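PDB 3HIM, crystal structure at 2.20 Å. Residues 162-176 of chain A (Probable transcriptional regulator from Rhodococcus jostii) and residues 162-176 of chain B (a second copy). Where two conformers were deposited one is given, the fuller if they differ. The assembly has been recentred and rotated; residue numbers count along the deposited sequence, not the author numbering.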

# COMPACT_ATOMS: atom_id res chain seq x y z
N ALA A 162 4.16 1.51 15.19
CA ALA A 162 4.42 0.15 14.67
C ALA A 162 3.61 -0.14 13.40
O ALA A 162 4.10 -0.76 12.45
N LEU A 163 2.36 0.29 13.40
CA LEU A 163 1.53 0.23 12.21
C LEU A 163 2.18 0.99 11.04
O LEU A 163 2.32 0.46 9.94
N ALA A 164 2.56 2.24 11.28
CA ALA A 164 3.18 3.02 10.21
C ALA A 164 4.47 2.37 9.72
O ALA A 164 4.71 2.29 8.53
N ILE A 165 5.31 1.87 10.61
CA ILE A 165 6.51 1.16 10.16
C ILE A 165 6.14 -0.04 9.27
O ILE A 165 6.61 -0.16 8.14
N THR A 166 5.24 -0.89 9.77
CA THR A 166 4.83 -2.07 9.00
C THR A 166 4.25 -1.69 7.64
O THR A 166 4.54 -2.35 6.64
N SER A 167 3.48 -0.62 7.60
CA SER A 167 2.83 -0.20 6.37
C SER A 167 3.86 0.35 5.36
O SER A 167 3.77 0.08 4.15
N LEU A 168 4.83 1.11 5.86
CA LEU A 168 5.90 1.60 5.01
C LEU A 168 6.66 0.47 4.33
O LEU A 168 6.95 0.53 3.14
N GLY A 169 7.00 -0.56 5.10
CA GLY A 169 7.73 -1.68 4.57
C GLY A 169 6.93 -2.43 3.52
O GLY A 169 7.45 -2.77 2.47
N ILE A 170 5.65 -2.66 3.81
CA ILE A 170 4.81 -3.42 2.89
C ILE A 170 4.72 -2.64 1.58
O ILE A 170 4.87 -3.22 0.51
N ASP A 171 4.53 -1.33 1.69
CA ASP A 171 4.32 -0.50 0.51
C ASP A 171 5.52 -0.44 -0.44
O ASP A 171 5.37 -0.21 -1.65
N VAL A 172 6.71 -0.67 0.10
CA VAL A 172 7.92 -0.82 -0.71
C VAL A 172 7.71 -1.83 -1.86
O VAL A 172 8.15 -1.61 -3.01
N SER A 173 7.00 -2.92 -1.57
CA SER A 173 6.78 -3.96 -2.57
C SER A 173 5.93 -3.44 -3.75
O SER A 173 6.04 -3.93 -4.87
N ARG A 174 5.12 -2.42 -3.49
CA ARG A 174 4.35 -1.77 -4.55
C ARG A 174 5.25 -0.91 -5.46
O ARG A 174 5.27 -1.12 -6.69
N TRP A 175 6.02 0.01 -4.88
CA TRP A 175 6.73 1.03 -5.69
C TRP A 175 8.19 0.75 -6.09
O TRP A 175 8.72 1.37 -7.02
N PHE A 176 8.86 -0.15 -5.38
CA PHE A 176 10.30 -0.37 -5.60
C PHE A 176 10.57 -1.23 -6.85
O PHE A 176 9.88 -2.21 -7.06
N ALA B 162 8.65 13.09 2.04
CA ALA B 162 7.48 13.17 1.16
C ALA B 162 7.06 11.79 0.65
O ALA B 162 5.87 11.47 0.72
N LEU B 163 8.01 10.97 0.20
CA LEU B 163 7.72 9.56 -0.16
C LEU B 163 7.03 8.83 1.00
O LEU B 163 5.95 8.25 0.80
N ALA B 164 7.62 8.88 2.19
CA ALA B 164 7.04 8.11 3.29
C ALA B 164 5.60 8.53 3.57
O ALA B 164 4.74 7.68 3.82
N ILE B 165 5.33 9.83 3.52
CA ILE B 165 3.98 10.32 3.77
C ILE B 165 3.00 9.88 2.67
O ILE B 165 1.88 9.46 2.94
N THR B 166 3.44 9.96 1.42
CA THR B 166 2.56 9.61 0.32
C THR B 166 2.33 8.09 0.37
O THR B 166 1.21 7.62 0.17
N SER B 167 3.39 7.36 0.71
CA SER B 167 3.31 5.92 0.85
C SER B 167 2.30 5.48 1.95
O SER B 167 1.47 4.57 1.73
N LEU B 168 2.35 6.13 3.11
CA LEU B 168 1.39 5.84 4.21
C LEU B 168 -0.07 6.06 3.82
O LEU B 168 -0.92 5.22 4.12
N GLY B 169 -0.36 7.20 3.19
CA GLY B 169 -1.73 7.51 2.74
C GLY B 169 -2.24 6.47 1.73
O GLY B 169 -3.32 5.91 1.90
N ILE B 170 -1.43 6.19 0.71
CA ILE B 170 -1.79 5.22 -0.30
C ILE B 170 -2.04 3.84 0.29
O ILE B 170 -2.96 3.15 -0.14
N ASP B 171 -1.23 3.43 1.28
CA ASP B 171 -1.39 2.09 1.84
C ASP B 171 -2.63 1.96 2.72
O ASP B 171 -3.16 0.87 2.89
N VAL B 172 -3.10 3.07 3.27
CA VAL B 172 -4.38 3.10 3.98
C VAL B 172 -5.47 2.49 3.09
O VAL B 172 -6.35 1.81 3.58
N SER B 173 -5.41 2.72 1.79
CA SER B 173 -6.47 2.20 0.91
C SER B 173 -6.45 0.67 0.84
O SER B 173 -7.45 0.05 0.49
N ARG B 174 -5.31 0.07 1.17
CA ARG B 174 -5.16 -1.38 1.21
C ARG B 174 -5.75 -1.97 2.48
O ARG B 174 -6.58 -2.86 2.39
N TRP B 175 -5.35 -1.47 3.65
CA TRP B 175 -5.67 -2.16 4.92
C TRP B 175 -6.91 -1.64 5.62
O TRP B 175 -7.44 -2.32 6.50
N PHE B 176 -7.35 -0.44 5.28
CA PHE B 176 -8.44 0.19 6.02
C PHE B 176 -9.79 -0.39 5.57
O PHE B 176 -9.96 -0.71 4.41

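Two aspartates of like charge face each other at the centre of this contact, Asp A171 OD1 lying 4.2 Å from Asp B171 OD1, and water 3 sits between them, donating a hydrogen bond to Asp A171 OD1 (2.5 Å) and another to Asp B171 OD1 (2.7 Å). Each carboxylate is paired with an arginine of its own helix, which offsets the like charges. Arg A174 NE bonds Asp A171 OD1 at 2.8 Å and Arg A174 NH2 bonds Asp A171 OD2 at 2.9 Å, a two-pronged salt bridge; in chain B, Arg B174 NE reaches Asp B171 OD1 at 2.7 Å and Arg B174 NH2 reaches Asp B171 OD2 at 2.9 Å. Both arginines bend back through t, t, p for chi1 to chi3, and both aspartates are t.

The two copies of the helix cross almost at right angles (89°), with axes 9.1 Å apart at closest approach, and the contacts largely repeat in both directions. Ser A167 and Ser B167, both t, point toward the partner helix: Ser A167 OG donates to Asp B171 OD2 at 2.8 Å, and Ser B167 OG to Asp A171 OD2 at 2.6 Å. Each carboxylate thus serves its own arginine, the opposing serine and the shared water.

One further water ties each serine to the other chain. Water 1 donates to Ser A167 OG (2.7 Å) and to Leu B168 O (2.7 Å) while accepting from Trp B175 NE1 (3.1 Å); water 2 donates to Ser B167 OG (2.8 Å) and to Leu A168 O (2.6 Å) while accepting from Trp A175 NE1 (3.0 Å). The indole nitrogens therefore meet the serines through water.

Apolar side chains pack around this polar centre. Leu A168 and Leu B168, both m, t, leave their backbones sideways, but their ends come nearer the partner. They meet at Leu A168 CG to Leu B168 CD2, 3.9 Å; Leu A168 CD2 also lies 3.9 Å from Ala B164 CB, as Leu B168 CD2 does from Ala A164 CB. Leu A163 and Leu B163, both t, p, point toward the partner helix and pack against its tryptophan. Trp A175 and Trp B175 both have chi1 p. Leu B163 CD1 lies over the face of Trp A175, 4.2 Å from its five-membered ring centroid, a CH-pi contact, whereas Leu A163 CD2 approaches Trp B175 CZ2 obliquely at 4.0 Å. Ile A170 and Ile B170, both m, t, each set CG2 over one face of the partner's arginine guanidinium. Ile A165, Val A172 and their chain B counterparts point away.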

# COMPACT_ATOMS: atom_id res chain seq x y z
CB ALA A 162 4.11 -0.90 15.75
CB LEU A 163 0.14 0.79 12.48
CG LEU A 163 -0.59 1.20 11.19
CD1 LEU A 163 -1.03 -0.04 10.36
CD2 LEU A 163 -1.77 2.07 11.52
CB ALA A 164 3.42 4.44 10.66
CB ILE A 165 7.39 0.75 11.34
CG1 ILE A 165 8.03 2.00 11.93
CG2 ILE A 165 8.44 -0.27 10.91
CD1 ILE A 165 8.49 1.86 13.35
CB THR A 166 3.79 -2.91 9.74
OG1 THR A 166 2.73 -2.06 10.17
CG2 THR A 166 4.42 -3.58 10.94
CB SER A 167 1.74 0.82 6.71
OG SER A 167 1.35 1.56 5.58
CB LEU A 168 6.88 2.47 5.81
CG LEU A 168 6.42 3.91 6.01
CD1 LEU A 168 7.35 4.64 6.99
CD2 LEU A 168 6.36 4.63 4.66
CB ILE A 170 3.42 -3.68 3.48
CG1 ILE A 170 3.52 -4.76 4.56
CG2 ILE A 170 2.43 -4.13 2.37
CD1 ILE A 170 2.32 -4.87 5.47
CB ASP A 171 3.84 0.91 0.88
CG ASP A 171 3.32 1.67 -0.31
OD1 ASP A 171 2.38 1.16 -0.98
OD2 ASP A 171 3.85 2.75 -0.60
CB VAL A 172 9.13 -1.24 0.17
CG1 VAL A 172 10.30 -1.83 -0.67
CG2 VAL A 172 9.58 -0.06 1.04
CB SER A 173 6.16 -5.20 -1.93
OG SER A 173 7.07 -5.76 -1.00
CB ARG A 174 3.18 -0.95 -4.01
CG ARG A 174 2.40 -0.21 -5.12
CD ARG A 174 1.40 0.79 -4.57
NE ARG A 174 2.05 1.78 -3.70
CZ ARG A 174 2.59 2.92 -4.12
NH1 ARG A 174 2.57 3.25 -5.41
NH2 ARG A 174 3.16 3.74 -3.26
CB TRP A 175 6.61 2.41 -5.03
CG TRP A 175 7.29 2.50 -3.65
CD1 TRP A 175 6.68 2.42 -2.43
CD2 TRP A 175 8.69 2.68 -3.38
NE1 TRP A 175 7.61 2.54 -1.41
CE2 TRP A 175 8.85 2.70 -1.97
CE3 TRP A 175 9.83 2.84 -4.19
CZ2 TRP A 175 10.09 2.85 -1.36
CZ3 TRP A 175 11.07 2.98 -3.58
CH2 TRP A 175 11.19 2.99 -2.17
CB PHE A 176 10.92 -1.02 -4.35
CG PHE A 176 12.41 -1.19 -4.42
CD1 PHE A 176 12.97 -2.32 -5.00
CD2 PHE A 176 13.26 -0.21 -3.89
CE1 PHE A 176 14.36 -2.48 -5.07
CE2 PHE A 176 14.67 -0.36 -3.95
CZ PHE A 176 15.21 -1.50 -4.55
CB ALA B 162 7.75 14.13 0.00
CB LEU B 163 8.95 8.75 -0.58
CG LEU B 163 8.79 7.20 -0.54
CD1 LEU B 163 7.81 6.65 -1.64
CD2 LEU B 163 10.11 6.47 -0.64
CB ALA B 164 7.89 8.20 4.53
CB ILE B 165 3.96 11.87 3.96
CG1 ILE B 165 4.53 12.25 5.33
CG2 ILE B 165 2.54 12.42 3.80
CD1 ILE B 165 5.04 13.70 5.39
CB THR B 166 3.14 10.06 -1.03
OG1 THR B 166 4.41 9.47 -1.21
CG2 THR B 166 3.36 11.53 -1.03
CB SER B 167 4.71 5.34 1.09
OG SER B 167 4.57 4.02 1.52
CB LEU B 168 1.70 6.65 5.48
CG LEU B 168 2.95 6.20 6.22
CD1 LEU B 168 3.31 7.22 7.28
CD2 LEU B 168 2.72 4.84 6.83
CB ILE B 170 -0.70 5.13 -1.38
CG1 ILE B 170 -0.73 6.39 -2.26
CG2 ILE B 170 -0.86 3.84 -2.21
CD1 ILE B 170 0.57 6.63 -3.06
CB ASP B 171 -0.15 1.64 2.60
CG ASP B 171 -0.15 0.15 2.88
OD1 ASP B 171 -0.08 -0.67 1.92
OD2 ASP B 171 -0.22 -0.22 4.06
CB VAL B 172 -4.76 4.56 4.40
CG1 VAL B 172 -6.28 4.72 4.70
CG2 VAL B 172 -3.88 5.06 5.58
CB SER B 173 -6.41 2.82 -0.49
OG SER B 173 -6.65 4.21 -0.42
CB ARG B 174 -3.68 -1.79 1.10
CG ARG B 174 -3.45 -3.32 1.02
CD ARG B 174 -1.94 -3.67 1.04
NE ARG B 174 -1.30 -3.10 2.24
CZ ARG B 174 -1.39 -3.62 3.45
NH1 ARG B 174 -2.05 -4.77 3.66
NH2 ARG B 174 -0.82 -3.01 4.47
CB TRP B 175 -4.49 -2.15 5.91
CG TRP B 175 -4.04 -0.76 6.34
CD1 TRP B 175 -2.98 -0.05 5.83
CD2 TRP B 175 -4.61 0.06 7.36
NE1 TRP B 175 -2.88 1.18 6.46
CE2 TRP B 175 -3.86 1.27 7.41
CE3 TRP B 175 -5.69 -0.09 8.24
CZ2 TRP B 175 -4.15 2.30 8.30
CZ3 TRP B 175 -5.99 0.95 9.12
CH2 TRP B 175 -5.22 2.13 9.15
CB PHE B 176 -8.38 1.69 5.81
CG PHE B 176 -9.42 2.47 6.56
CD1 PHE B 176 -10.68 2.68 6.00
CD2 PHE B 176 -9.13 3.01 7.80
CE1 PHE B 176 -11.65 3.41 6.67
CE2 PHE B 176 -10.10 3.74 8.50
CZ PHE B 176 -11.36 3.94 7.93
O HOH W 1 -0.70 3.33 5.99
O HOH W 2 7.01 2.59 1.51
O HOH W 3 0.19 0.00 -0.69